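Local structure of phenazine biosynthesis protein, PhzF family (Bacillus anthracis, 3EDN) at residues Leu96-Lys101 with Leu105-Gly110; Ser134-Ala139 with Gly143-Asp148; Met236-Ala241 with Leu281-Ala286. The protein probably acts as an isomerase-type enzyme of the PhzF family, built on the diaminopimelate epimerase-like fold, although its physiological substrate is not established. All coordinates share one frame; numbering follows the deposited sequence.

Contact 1 (Leu96-Lys101 with Leu105-Gly110). With SO4 (sulfate ion), chain O.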
loop_
_atom_site.group_PDB
_atom_site.type_symbol
_atom_site.label_atom_id
_atom_site.label_comp_id
_atom_site.label_asym_id
_atom_site.label_seq_id
_atom_site.Cartn_x
_atom_site.Cartn_y
_atom_site.Cartn_z
ATOM N N LEU A 96 22.129 1.997 -9.957
ATOM C CA LEU A 96 20.786 1.494 -9.703
ATOM C C LEU A 96 19.816 2.654 -9.878
ATOM O O LEU A 96 20.160 3.794 -9.563
ATOM C CB LEU A 96 20.698 0.950 -8.257
ATOM C CG LEU A 96 19.463 0.178 -7.779
ATOM C CD1 LEU A 96 19.524 -1.231 -8.326
ATOM C CD2 LEU A 96 19.321 0.150 -6.253
ATOM N N THR A 97 18.597 2.380 -10.331
ATOM C CA THR A 97 17.532 3.374 -10.213
ATOM C C THR A 97 16.486 2.928 -9.199
ATOM O O THR A 97 16.153 1.737 -9.108
ATOM C CB THR A 97 16.841 3.667 -11.560
ATOM O OG1 THR A 97 16.392 2.433 -12.121
ATOM C CG2 THR A 97 17.821 4.351 -12.546
ATOM N N ILE A 98 15.988 3.891 -8.427
ATOM C CA ILE A 98 15.023 3.648 -7.366
ATOM C C ILE A 98 13.794 4.511 -7.605
ATOM O O ILE A 98 13.869 5.742 -7.618
ATOM C CB ILE A 98 15.588 4.000 -5.963
ATOM C CG1 ILE A 98 16.895 3.252 -5.673
ATOM C CG2 ILE A 98 14.539 3.710 -4.894
ATOM C CD1 ILE A 98 17.599 3.732 -4.408
ATOM N N GLU A 99 12.653 3.869 -7.813
ATOM C CA GLU A 99 11.409 4.607 -7.895
ATOM C C GLU A 99 10.965 5.075 -6.513
ATOM O O GLU A 99 10.839 4.265 -5.593
ATOM C CB GLU A 99 10.311 3.760 -8.529
ATOM C CG GLU A 99 9.050 4.586 -8.723
ATOM C CD GLU A 99 7.875 3.815 -9.263
ATOM O OE1 GLU A 99 7.970 2.569 -9.394
ATOM O OE2 GLU A 99 6.853 4.493 -9.549
ATOM N N THR A 100 10.748 6.377 -6.363
ATOM C CA THR A 100 10.193 6.911 -5.118
ATOM C C THR A 100 9.070 7.889 -5.433
ATOM O O THR A 100 8.860 8.277 -6.588
ATOM C CB THR A 100 11.237 7.662 -4.245
ATOM O OG1 THR A 100 11.436 8.984 -4.764
ATOM C CG2 THR A 100 12.563 6.901 -4.164
ATOM N N LYS A 101 8.352 8.296 -4.392
ATOM C CA LYS A 101 7.259 9.233 -4.567
ATOM C C LYS A 101 7.770 10.616 -4.975
ATOM O O LYS A 101 7.012 11.424 -5.517
ATOM C CB LYS A 101 6.383 9.284 -3.308
ATOM C CG LYS A 101 5.552 8.012 -3.128
ATOM C CD LYS A 101 4.538 8.124 -2.002
ATOM C CE LYS A 101 3.642 6.900 -1.970
ATOM N NZ LYS A 101 2.628 7.052 -0.894
ATOM N N LEU A 105 15.297 7.999 -8.521
ATOM C CA LEU A 105 16.635 8.371 -8.035
ATOM C C LEU A 105 17.720 7.505 -8.651
ATOM O O LEU A 105 17.698 6.295 -8.506
ATOM C CB LEU A 105 16.715 8.198 -6.515
ATOM C CG LEU A 105 15.655 8.856 -5.643
ATOM C CD1 LEU A 105 15.970 8.524 -4.187
ATOM C CD2 LEU A 105 15.598 10.365 -5.875
ATOM N N PRO A 106 18.682 8.112 -9.341
ATOM C CA PRO A 106 19.864 7.376 -9.755
ATOM C C PRO A 106 20.844 7.245 -8.588
ATOM O O PRO A 106 21.191 8.248 -7.942
ATOM C CB PRO A 106 20.494 8.268 -10.835
ATOM C CG PRO A 106 19.579 9.403 -11.020
ATOM C CD PRO A 106 18.693 9.496 -9.822
ATOM N N ILE A 107 21.306 6.024 -8.349
ATOM C CA ILE A 107 22.225 5.694 -7.266
ATOM C C ILE A 107 23.487 5.093 -7.837
ATOM O O ILE A 107 23.412 4.273 -8.751
ATOM C CB ILE A 107 21.583 4.624 -6.345
ATOM C CG1 ILE A 107 20.252 5.126 -5.783
ATOM C CG2 ILE A 107 22.559 4.126 -5.263
ATOM C CD1 ILE A 107 20.317 6.427 -5.015
ATOM N N GLN A 108 24.652 5.505 -7.328
ATOM C CA GLN A 108 25.912 4.871 -7.713
ATOM C C GLN A 108 26.405 4.018 -6.567
ATOM O O GLN A 108 26.314 4.403 -5.414
ATOM C CB GLN A 108 26.976 5.920 -8.023
ATOM C CG GLN A 108 26.465 7.085 -8.820
ATOM C CD GLN A 108 25.862 6.655 -10.127
ATOM O OE1 GLN A 108 26.386 5.762 -10.802
ATOM N NE2 GLN A 108 24.756 7.287 -10.506
ATOM N N ILE A 109 26.954 2.861 -6.900
ATOM C CA ILE A 109 27.481 1.950 -5.909
ATOM C C ILE A 109 28.961 1.790 -6.188
ATOM O O ILE A 109 29.351 1.365 -7.285
ATOM C CB ILE A 109 26.773 0.587 -5.979
ATOM C CG1 ILE A 109 25.264 0.790 -5.817
ATOM C CG2 ILE A 109 27.364 -0.356 -4.921
ATOM C CD1 ILE A 109 24.408 -0.432 -6.140
ATOM N N GLY A 110 29.777 2.154 -5.205
ATOM C CA GLY A 110 31.220 2.153 -5.386
ATOM C C GLY A 110 31.903 1.508 -4.201
ATOM O O GLY A 110 31.246 0.999 -3.301
HETATM S S SO4 O . -0.817 5.147 -1.112
HETATM O O1 SO4 O . -1.576 4.254 -1.980
HETATM O O2 SO4 O . -0.428 4.461 0.112
HETATM O O3 SO4 O . 0.361 5.627 -1.826
HETATM O O4 SO4 O . -1.692 6.272 -0.779
#

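Contact 2 (Ser134-Ala139 with Gly143-Asp148)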
loop_
_atom_site.group_PDB
_atom_site.type_symbol
_atom_site.label_atom_id
_atom_site.label_comp_id
_atom_site.label_asym_id
_atom_site.label_seq_id
_atom_site.Cartn_x
_atom_site.Cartn_y
_atom_site.Cartn_z
ATOM N N SER A 134 19.695 37.670 15.991
ATOM C CA SER A 134 20.641 37.971 17.055
ATOM C C SER A 134 21.600 36.815 17.303
ATOM O O SER A 134 21.179 35.712 17.650
ATOM C CB SER A 134 19.900 38.304 18.351
ATOM O OG SER A 134 20.785 38.255 19.456
ATOM N N LYS A 135 22.895 37.083 17.168
ATOM C CA LYS A 135 23.914 36.056 17.405
ATOM C C LYS A 135 23.958 35.628 18.862
ATOM O O LYS A 135 24.147 34.451 19.155
ATOM C CB LYS A 135 25.290 36.550 16.970
ATOM C CG LYS A 135 25.391 36.840 15.498
ATOM C CD LYS A 135 26.754 37.375 15.153
ATOM C CE LYS A 135 26.802 37.843 13.715
ATOM N NZ LYS A 135 28.182 38.236 13.316
ATOM N N GLU A 136 23.786 36.572 19.785
ATOM C CA GLU A 136 23.775 36.191 21.192
ATOM C C GLU A 136 22.589 35.289 21.518
ATOM O O GLU A 136 22.740 34.326 22.267
ATOM C CB GLU A 136 23.823 37.400 22.135
ATOM C CG GLU A 136 23.999 36.986 23.596
ATOM C CD GLU A 136 24.409 38.124 24.519
ATOM O OE1 GLU A 136 23.758 39.193 24.481
ATOM O OE2 GLU A 136 25.365 37.936 25.303
ATOM N N GLU A 137 21.413 35.597 20.968
ATOM C CA GLU A 137 20.220 34.785 21.227
ATOM C C GLU A 137 20.380 33.389 20.632
ATOM O O GLU A 137 19.963 32.389 21.233
ATOM C CB GLU A 137 18.953 35.442 20.669
ATOM C CG GLU A 137 18.559 36.747 21.357
ATOM C CD GLU A 137 18.621 36.652 22.868
ATOM O OE1 GLU A 137 18.015 35.720 23.438
ATOM O OE2 GLU A 137 19.283 37.509 23.488
ATOM N N LEU A 138 20.982 33.338 19.447
ATOM C CA LEU A 138 21.290 32.070 18.798
ATOM C C LEU A 138 22.254 31.257 19.650
ATOM O O LEU A 138 22.039 30.067 19.885
ATOM C CB LEU A 138 21.885 32.328 17.421
ATOM C CG LEU A 138 22.321 31.107 16.603
ATOM C CD1 LEU A 138 21.138 30.198 16.324
ATOM C CD2 LEU A 138 22.969 31.562 15.306
ATOM N N ALA A 139 23.321 31.893 20.123
ATOM C CA ALA A 139 24.287 31.208 20.972
ATOM C C ALA A 139 23.608 30.643 22.219
ATOM O O ALA A 139 23.817 29.496 22.606
ATOM C CB ALA A 139 25.426 32.153 21.347
ATOM N N GLY A 143 22.964 26.812 24.260
ATOM C CA GLY A 143 23.656 26.670 25.529
ATOM C C GLY A 143 25.041 27.285 25.581
ATOM O O GLY A 143 25.841 26.937 26.445
ATOM N N LEU A 144 25.314 28.215 24.664
ATOM C CA LEU A 144 26.622 28.843 24.546
ATOM C C LEU A 144 26.569 30.337 24.851
ATOM O O LEU A 144 25.502 30.902 25.100
ATOM C CB LEU A 144 27.156 28.658 23.130
ATOM C CG LEU A 144 27.383 27.212 22.689
ATOM C CD1 LEU A 144 27.804 27.231 21.222
ATOM C CD2 LEU A 144 28.431 26.558 23.549
ATOM N N GLU A 145 27.737 30.975 24.823
ATOM C CA GLU A 145 27.800 32.431 24.882
ATOM C C GLU A 145 28.283 32.949 23.539
ATOM O O GLU A 145 28.796 32.187 22.707
ATOM C CB GLU A 145 28.706 32.923 26.023
ATOM C CG GLU A 145 28.293 32.455 27.412
ATOM C CD GLU A 145 26.988 33.082 27.885
ATOM O OE1 GLU A 145 26.603 34.148 27.351
ATOM O OE2 GLU A 145 26.344 32.503 28.795
ATOM N N VAL A 146 28.120 34.243 23.311
ATOM C CA VAL A 146 28.362 34.801 21.986
ATOM C C VAL A 146 29.823 34.675 21.489
ATOM O O VAL A 146 30.087 34.586 20.280
ATOM C CB VAL A 146 27.813 36.257 21.876
ATOM C CG1 VAL A 146 28.752 37.273 22.557
ATOM C CG2 VAL A 146 27.575 36.621 20.433
ATOM N N ASN A 147 30.771 34.635 22.425
ATOM C CA ASN A 147 32.176 34.492 22.058
ATOM C C ASN A 147 32.595 33.044 21.834
ATOM O O ASN A 147 33.765 32.764 21.609
ATOM C CB ASN A 147 33.105 35.160 23.082
ATOM C CG ASN A 147 33.054 34.499 24.445
ATOM O OD1 ASN A 147 32.128 33.733 24.753
ATOM N ND2 ASN A 147 34.045 34.808 25.291
ATOM N N ASP A 148 31.626 32.128 21.862
ATOM C CA ASP A 148 31.876 30.748 21.419
ATOM C C ASP A 148 31.710 30.597 19.908
ATOM O O ASP A 148 32.132 29.582 19.331
ATOM C CB ASP A 148 30.930 29.785 22.131
ATOM C CG ASP A 148 31.188 29.706 23.609
ATOM O OD1 ASP A 148 32.373 29.636 23.994
ATOM O OD2 ASP A 148 30.210 29.694 24.378
HETATM O O HOH W 1 27.162 35.988 25.326
#

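Contact 3 (Met236-Ala241 with Leu281-Ala286)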
loop_
_atom_site.group_PDB
_atom_site.type_symbol
_atom_site.label_atom_id
_atom_site.label_comp_id
_atom_site.label_asym_id
_atom_site.label_seq_id
_atom_site.Cartn_x
_atom_site.Cartn_y
_atom_site.Cartn_z
HETATM N N MSE A 236 26.750 21.361 4.349
HETATM C CA MSE A 236 28.086 21.674 4.854
HETATM C C MSE A 236 29.113 21.640 3.734
HETATM O O MSE A 236 30.029 22.462 3.716
HETATM C CB MSE A 236 28.506 20.694 5.952
HETATM C CG MSE A 236 27.739 20.855 7.233
HETATM SE SE MSE A 236 28.045 19.364 8.443
HETATM C CE MSE A 236 29.928 19.707 8.815
ATOM N N GLY A 237 28.973 20.688 2.813
ATOM C CA GLY A 237 29.905 20.605 1.677
ATOM C C GLY A 237 29.796 21.830 0.788
ATOM O O GLY A 237 30.807 22.400 0.362
ATOM N N ALA A 238 28.565 22.225 0.483
ATOM C CA ALA A 238 28.350 23.423 -0.324
ATOM C C ALA A 238 28.903 24.645 0.385
ATOM O O ALA A 238 29.465 25.533 -0.247
ATOM C CB ALA A 238 26.884 23.616 -0.609
ATOM N N TYR A 239 28.691 24.707 1.692
ATOM C CA TYR A 239 29.179 25.805 2.506
ATOM C C TYR A 239 30.706 25.849 2.440
ATOM O O TYR A 239 31.304 26.908 2.240
ATOM C CB TYR A 239 28.696 25.611 3.948
ATOM C CG TYR A 239 29.093 26.714 4.888
ATOM C CD1 TYR A 239 28.211 27.747 5.195
ATOM C CD2 TYR A 239 30.337 26.710 5.504
ATOM C CE1 TYR A 239 28.575 28.754 6.073
ATOM C CE2 TYR A 239 30.706 27.713 6.387
ATOM C CZ TYR A 239 29.838 28.738 6.646
ATOM O OH TYR A 239 30.221 29.695 7.542
ATOM N N TYR A 240 31.350 24.696 2.594
ATOM C CA TYR A 240 32.808 24.606 2.561
ATOM C C TYR A 240 33.345 25.126 1.243
ATOM O O TYR A 240 34.297 25.914 1.220
ATOM C CB TYR A 240 33.203 23.141 2.745
ATOM C CG TYR A 240 34.670 22.849 2.967
ATOM C CD1 TYR A 240 35.250 23.027 4.212
ATOM C CD2 TYR A 240 35.457 22.353 1.939
ATOM C CE1 TYR A 240 36.581 22.730 4.435
ATOM C CE2 TYR A 240 36.788 22.050 2.143
ATOM C CZ TYR A 240 37.343 22.244 3.391
ATOM O OH TYR A 240 38.668 21.945 3.609
ATOM N N ALA A 241 32.727 24.694 0.151
ATOM C CA ALA A 241 33.148 25.091 -1.191
ATOM C C ALA A 241 32.870 26.569 -1.467
ATOM O O ALA A 241 33.480 27.139 -2.362
ATOM C CB ALA A 241 32.454 24.213 -2.242
ATOM N N LEU A 281 26.270 25.010 -7.721
ATOM C CA LEU A 281 27.061 23.809 -7.476
ATOM C C LEU A 281 26.158 22.583 -7.549
ATOM O O LEU A 281 24.942 22.660 -7.317
ATOM C CB LEU A 281 27.764 23.873 -6.109
ATOM C CG LEU A 281 28.748 25.027 -5.871
ATOM C CD1 LEU A 281 29.175 25.118 -4.419
ATOM C CD2 LEU A 281 29.973 24.889 -6.756
ATOM N N GLN A 282 26.760 21.459 -7.916
ATOM C CA GLN A 282 26.071 20.172 -7.851
ATOM C C GLN A 282 26.591 19.470 -6.613
ATOM O O GLN A 282 27.798 19.447 -6.372
ATOM C CB GLN A 282 26.384 19.339 -9.090
ATOM C CG GLN A 282 25.879 17.921 -9.024
ATOM C CD GLN A 282 26.285 17.116 -10.232
ATOM O OE1 GLN A 282 26.043 17.524 -11.370
ATOM N NE2 GLN A 282 26.897 15.956 -9.996
ATOM N N ILE A 283 25.677 18.931 -5.808
ATOM C CA ILE A 283 26.047 18.271 -4.549
ATOM C C ILE A 283 25.608 16.826 -4.582
ATOM O O ILE A 283 24.432 16.538 -4.805
ATOM C CB ILE A 283 25.416 18.970 -3.316
ATOM C CG1 ILE A 283 25.912 20.417 -3.205
ATOM C CG2 ILE A 283 25.718 18.181 -2.024
ATOM C CD1 ILE A 283 27.398 20.532 -2.909
ATOM N N ASP A 284 26.567 15.928 -4.395
ATOM C CA ASP A 284 26.267 14.519 -4.126
ATOM C C ASP A 284 26.754 14.154 -2.731
ATOM O O ASP A 284 27.716 14.715 -2.216
ATOM C CB ASP A 284 26.986 13.607 -5.124
ATOM C CG ASP A 284 26.671 13.952 -6.583
ATOM O OD1 ASP A 284 25.536 13.711 -7.034
ATOM O OD2 ASP A 284 27.576 14.443 -7.302
ATOM N N ILE A 285 26.129 13.167 -2.114
ATOM C CA ILE A 285 26.712 12.609 -0.904
ATOM C C ILE A 285 26.844 11.104 -1.048
ATOM O O ILE A 285 26.158 10.471 -1.873
ATOM C CB ILE A 285 25.893 12.945 0.370
ATOM C CG1 ILE A 285 24.510 12.285 0.326
ATOM C CG2 ILE A 285 25.767 14.463 0.538
ATOM C CD1 ILE A 285 23.877 12.074 1.701
ATOM N N ALA A 286 27.746 10.534 -0.259
ATOM C CA ALA A 286 27.913 9.087 -0.238
ATOM C C ALA A 286 28.213 8.634 1.171
ATOM O O ALA A 286 28.855 9.343 1.947
ATOM C CB ALA A 286 29.034 8.653 -1.174
#

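Contact 1 (Leu96-Lys101 with Leu105-Gly110)
Leu96 and Ile107 face each other as an antiparallel hydrogen-bonded pair, and Ile98 with Leu105 repeats the pattern two residues on. Each pair exchanges two backbone bonds. Leu105 N reaches Ile98 O at 2.8 Å in a nearly straight bond (170° at the hydrogen), while Ile107 N gives Leu96 O an equally short one of 2.8 Å. Between them lies the non-hydrogen-bonded pair Thr97-Pro106, where the CA of Thr97 comes within 3.4 Å of Leu105 O in a CA-H...O contact.

Apolar packing belongs to the other face, that of Leu96, Ile98, Leu105 and Ile107. With CG1 beside the backbone N (chi1 -56°) and the chain then extended, Ile98 carries CD1 obliquely across Ile107 to 3.3 Å from its CG1, tighter than usual for two carbons. Thr100 CG2 meets Leu105 CD1 at 3.8 Å, at about a right angle; the hydroxyl of Thr100 turns to Gly103 O.

At the turn Lys101 NZ pairs with Glu69 and bonds sulfate O3 at 2.8 Å. Arg62 of the same chain and Glu34 N of the second subunit also bond this sulfate, probably from the crystallisation liquor. The whole is a beta hairpin with one face on helix 74-86, consistent with the sheet-around-helix build of the diaminopimelate epimerase-like fold.

Contact 2 (Ser134-Ala139 with Gly143-Asp148)
The peptide group joining Glu145 to Val146 presents one face to Ala139, whose CB sits over it, 3.6 Å from Glu145 O and 3.7 Å from Glu145 C. A water takes up the N-H of the same peptide, accepting from Val146 N at 2.8 Å. That water donates in turn to two carboxylates, to Glu136 OE2 at 2.7 Å and to Glu145 OE1, which also receives His140 NE2. The carbonyl of Ala139 is approached differently: Leu144 N bonds to Ala139 O at 2.8 Å from above the carbonyl plane, 41° out of it and not on a lone pair.

Val146 fills the space next to the first turn of the helix. Its CG2, anti to its own backbone N, lies 3.8 Å from Glu136 N, while its CB rests against Glu136 CB. Glu136 itself runs out extended (chi1 -172°), which brings its carboxylate to the water.

Both helix ends are finished by standard devices. Ser134 is the N-cap, with OG accepting from Glu137 N, and Gly143, at positive phi, is the C-prime residue of a Schellman motif. Past it, Asp148 OD2 takes Glu145 N and is also paired with Arg177. With Glu136 OE2 and Glu145 OE1 only 4.5 Å apart, two negative charges would repel; the shared water, and His140 beside Glu145, probably ease that repulsion at this exposed corner.

Contact 3 (Met236-Ala241 with Leu281-Ala286)
Ala238 O is hydrogen-bonded to the hydroxyl of Thr242, one turn on in the same helix, and Leu281 CD1 packs beside this carbonyl at 4.2 Å in plain van der Waals contact. Across the contact itself the chemistry is purely apolar. Ile283 places CG1 beside its backbone N (chi1 -62°) and bends again at chi2 (-66°), so that CD1 ends 3.9 Å from Ala238 CB and 4.0 Å from Ala238 N. Leu281 does the same work further along the helix, where its CD1 meets Ala241 CB at 4.0 Å.

Helix 230-244 is thereby packed on the inward face of strand 282-298, the helix-within-curved-sheet arrangement of the diaminopimelate epimerase-like fold. Small residues on this side of the helix, Ala238 and Ala241, are consistent with the close approach, the CA atoms of Ala238 and Ile283 being 7.0 Å apart. Val272 of strand 266-273 touches Ala241, Leu281 and Ile283 alike.

On the strand's other face Gln282 NE2 donates to Asp284 OD2 at 3.2 Å, meeting the carboxylate on its syn side and lying 17° out of its plane. Asp284 OD1 forms a salt bridge with Arg122, whose strand 117-122 runs antiparallel alongside.

Depth in the fold sorts the three contacts. Contact 3 is buried, and it relies on methyl groups meeting between a helix and a strand. Contact 1 is partly buried: backbone bonds hold its two strands together, one face is apolar, and its polar edge reaches the second subunit, through Glu99 to Lys2 and through the sulfate held by Lys101. Contact 2 lies farthest out, with its centre about 25 Å from that of the chain; there helix caps, a bridging water and carboxylates join the packing of Ala139 and Val146. Contacts 1 and 3 share a neighbour, strand 117-122, which pairs with both 103-111 and 282-298. Contact 2 is on the opposite side of the chain's centre from contact 1.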